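Local coordinates for protein transcriptional regulator, LacI family (Arthrobacter sp., PDB 4RKR) that probably regulates transcription as a LacI-family protein, binding lactose in the cleft between the two halves of its periplasmic-binding-protein-like core, at residues G76-Y81 with L94-E99. Numbering follows the deposited sequence.
Sequences GYLGGY and LIVLDE. With GAL (beta-D-galactopyranose), chain E; GLC (alpha-D-glucopyranose), chain B.
With CG set between its backbone N and carbonyl carbon (chi1 66°) and the chain extended beyond, E99 reaches into the type I' turn L78-Y81, while Y77, its CG anti to the carbonyl carbon (chi1 -78°), lays its ring over L97. Two backbone bonds, G76 N to I95 O at 3.0 Å and L97 N to G76 O, fix the parallel pairing of G76 with V96. E99 OE2 accepts from L78 N at 3.2 Å, nearly in line with the C-O bond, and from G80 N at 3.2 Å, almost straight (171°). The two donors approach from opposite faces of the carboxylate plane, which limits its rotation. OE1 weakly receives A82 N at the start of helix 82-89, whose N-terminus would probably stabilise the negative charge. Were E99 replaced by an alanine, the amides of L78 and G80 would probably lose their shared acceptor and the turn its tie to 94-99. Next to helix 82-89, where both touch A85, L78 CD1 meets L94 CD2 tip to tip at 3.5 Å. L97 CB sits 3.8 Å from the Y77 ring centroid, a CH-pi contact over one face, and F30 and F33 pack edge-to-face with the ring. Y77 OH, also bonded to Y29, lies 2.7 Å from GAL O6, at the ring's edge. D98 OD2 accepts from GAL O6 at 2.7 Å and from GLC O3 at 2.6 Å, with Y112 OH as a further partner, so one oxygen spans both sugars. Loops at the C-terminal ends of adjacent parallel strands, as here, line one wall of the periplasmic-binding-protein-like sugar cleft.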
loop_
_atom_site.group_PDB
_atom_site.type_symbol
_atom_site.label_atom_id
_atom_site.label_comp_id
_atom_site.label_asym_id
_atom_site.label_seq_id
_atom_site.Cartn_x
_atom_site.Cartn_y
_atom_site.Cartn_z
ATOM N N GLY A 76 6.077 -0.311 -16.519
ATOM C CA GLY A 76 4.835 0.266 -16.048
ATOM C C GLY A 76 3.531 -0.316 -16.510
ATOM O O GLY A 76 3.448 -1.074 -17.496
ATOM N N TYR A 77 2.507 0.061 -15.757
ATOM C CA TYR A 77 1.124 -0.086 -16.165
ATOM C C TYR A 77 0.722 1.245 -16.795
ATOM O O TYR A 77 0.722 2.273 -16.120
ATOM C CB TYR A 77 0.259 -0.405 -14.955
ATOM C CG TYR A 77 0.338 -1.846 -14.489
ATOM C CD1 TYR A 77 1.397 -2.295 -13.688
ATOM C CD2 TYR A 77 -0.661 -2.752 -14.826
ATOM C CE1 TYR A 77 1.455 -3.613 -13.255
ATOM C CE2 TYR A 77 -0.610 -4.071 -14.402
ATOM C CZ TYR A 77 0.437 -4.489 -13.616
ATOM O OH TYR A 77 0.483 -5.783 -13.232
ATOM N N LEU A 78 0.387 1.234 -18.087
ATOM C CA LEU A 78 0.256 2.481 -18.848
ATOM C C LEU A 78 -1.152 2.853 -19.249
ATOM O O LEU A 78 -1.335 3.835 -19.970
ATOM C CB LEU A 78 1.129 2.431 -20.110
ATOM C CG LEU A 78 2.659 2.438 -19.930
ATOM C CD1 LEU A 78 3.299 2.979 -21.192
ATOM C CD2 LEU A 78 3.134 3.262 -18.738
ATOM N N GLY A 79 -2.135 2.075 -18.806
ATOM C CA GLY A 79 -3.539 2.382 -19.068
ATOM C C GLY A 79 -3.893 2.472 -20.545
ATOM O O GLY A 79 -4.743 3.253 -20.929
ATOM N N GLY A 80 -3.236 1.671 -21.371
ATOM C CA GLY A 80 -3.560 1.609 -22.794
ATOM C C GLY A 80 -2.662 2.407 -23.721
ATOM O O GLY A 80 -2.861 2.339 -24.930
ATOM N N TYR A 81 -1.677 3.142 -23.180
ATOM C CA TYR A 81 -0.780 3.982 -24.012
ATOM C C TYR A 81 0.575 3.331 -24.382
ATOM O O TYR A 81 1.528 4.000 -24.819
ATOM C CB TYR A 81 -0.557 5.333 -23.331
ATOM C CG TYR A 81 -1.801 6.179 -23.291
ATOM C CD1 TYR A 81 -2.216 6.888 -24.420
ATOM C CD2 TYR A 81 -2.579 6.266 -22.133
ATOM C CE1 TYR A 81 -3.361 7.667 -24.398
ATOM C CE2 TYR A 81 -3.727 7.044 -22.101
ATOM C CZ TYR A 81 -4.108 7.743 -23.236
ATOM O OH TYR A 81 -5.238 8.511 -23.221
ATOM N N LEU A 94 10.603 0.272 -23.242
ATOM C CA LEU A 94 9.420 0.230 -22.426
ATOM C C LEU A 94 9.036 -1.224 -22.231
ATOM O O LEU A 94 8.932 -1.985 -23.200
ATOM C CB LEU A 94 8.259 0.941 -23.117
ATOM C CG LEU A 94 6.914 0.890 -22.377
ATOM C CD1 LEU A 94 7.050 1.541 -21.001
ATOM C CD2 LEU A 94 5.826 1.570 -23.200
ATOM N N ILE A 95 8.811 -1.587 -20.976
ATOM C CA ILE A 95 8.243 -2.865 -20.623
ATOM C C ILE A 95 6.907 -2.593 -19.982
ATOM O O ILE A 95 6.854 -1.971 -18.909
ATOM C CB ILE A 95 9.130 -3.583 -19.607
ATOM C CG1 ILE A 95 10.508 -3.820 -20.233
ATOM C CG2 ILE A 95 8.476 -4.901 -19.180
ATOM C CD1 ILE A 95 11.531 -4.346 -19.263
ATOM N N VAL A 96 5.838 -3.041 -20.643
ATOM C CA VAL A 96 4.458 -2.814 -20.171
ATOM C C VAL A 96 3.893 -4.083 -19.566
ATOM O O VAL A 96 4.271 -5.178 -19.971
ATOM C CB VAL A 96 3.498 -2.342 -21.292
ATOM C CG1 VAL A 96 3.991 -1.057 -21.926
ATOM C CG2 VAL A 96 3.312 -3.399 -22.361
ATOM N N LEU A 97 2.989 -3.930 -18.599
ATOM C CA LEU A 97 2.293 -5.079 -17.999
ATOM C C LEU A 97 0.814 -5.066 -18.309
ATOM O O LEU A 97 0.180 -4.005 -18.404
ATOM C CB LEU A 97 2.481 -5.121 -16.480
ATOM C CG LEU A 97 3.880 -5.594 -16.080
ATOM C CD1 LEU A 97 4.802 -4.416 -15.848
ATOM C CD2 LEU A 97 3.838 -6.474 -14.854
ATOM N N ASP A 98 0.292 -6.269 -18.516
ATOM C CA ASP A 98 -1.135 -6.511 -18.515
ATOM C C ASP A 98 -1.905 -5.670 -19.527
ATOM O O ASP A 98 -3.009 -5.239 -19.239
ATOM C CB ASP A 98 -1.665 -6.253 -17.099
ATOM C CG ASP A 98 -2.935 -7.023 -16.781
ATOM O OD1 ASP A 98 -3.377 -7.910 -17.557
ATOM O OD2 ASP A 98 -3.496 -6.711 -15.722
ATOM N N GLU A 99 -1.315 -5.418 -20.698
ATOM C CA GLU A 99 -2.039 -4.768 -21.793
ATOM C C GLU A 99 -1.394 -5.061 -23.129
ATOM O O GLU A 99 -0.267 -5.533 -23.192
ATOM C CB GLU A 99 -2.133 -3.247 -21.598
ATOM C CG GLU A 99 -0.815 -2.482 -21.671
ATOM C CD GLU A 99 -1.016 -0.970 -21.601
ATOM O OE1 GLU A 99 -1.181 -0.358 -22.663
ATOM O OE2 GLU A 99 -1.002 -0.375 -20.490
HETATM C C1 GAL E . -4.969 -4.212 -12.695
HETATM C C2 GAL E . -5.719 -4.313 -11.367
HETATM C C3 GAL E . -4.798 -4.825 -10.261
HETATM C C4 GAL E . -4.094 -6.096 -10.704
HETATM C C5 GAL E . -3.433 -5.904 -12.060
HETATM C C6 GAL E . -2.827 -7.215 -12.532
HETATM O O2 GAL E . -6.192 -3.006 -11.023
HETATM O O3 GAL E . -5.507 -5.125 -9.053
HETATM O O4 GAL E . -5.048 -7.151 -10.782
HETATM O O5 GAL E . -4.377 -5.460 -13.034
HETATM O O6 GAL E . -1.916 -6.934 -13.594
HETATM C C1 GLC B . -5.360 -2.765 -17.740
HETATM C C2 GLC B . -5.372 -4.252 -17.378
HETATM C C3 GLC B . -5.967 -4.488 -16.006
HETATM C C4 GLC B . -5.238 -3.640 -14.990
HETATM C C5 GLC B . -5.346 -2.175 -15.401
HETATM C C6 GLC B . -4.633 -1.283 -14.396
HETATM O O1 GLC B . -6.697 -2.320 -17.972
HETATM O O2 GLC B . -6.166 -4.997 -18.305
HETATM O O3 GLC B . -5.910 -5.879 -15.680
HETATM O O4 GLC B . -5.866 -3.826 -13.724
HETATM O O5 GLC B . -4.796 -1.952 -16.703
HETATM O O6 GLC B . -4.530 0.045 -14.924
#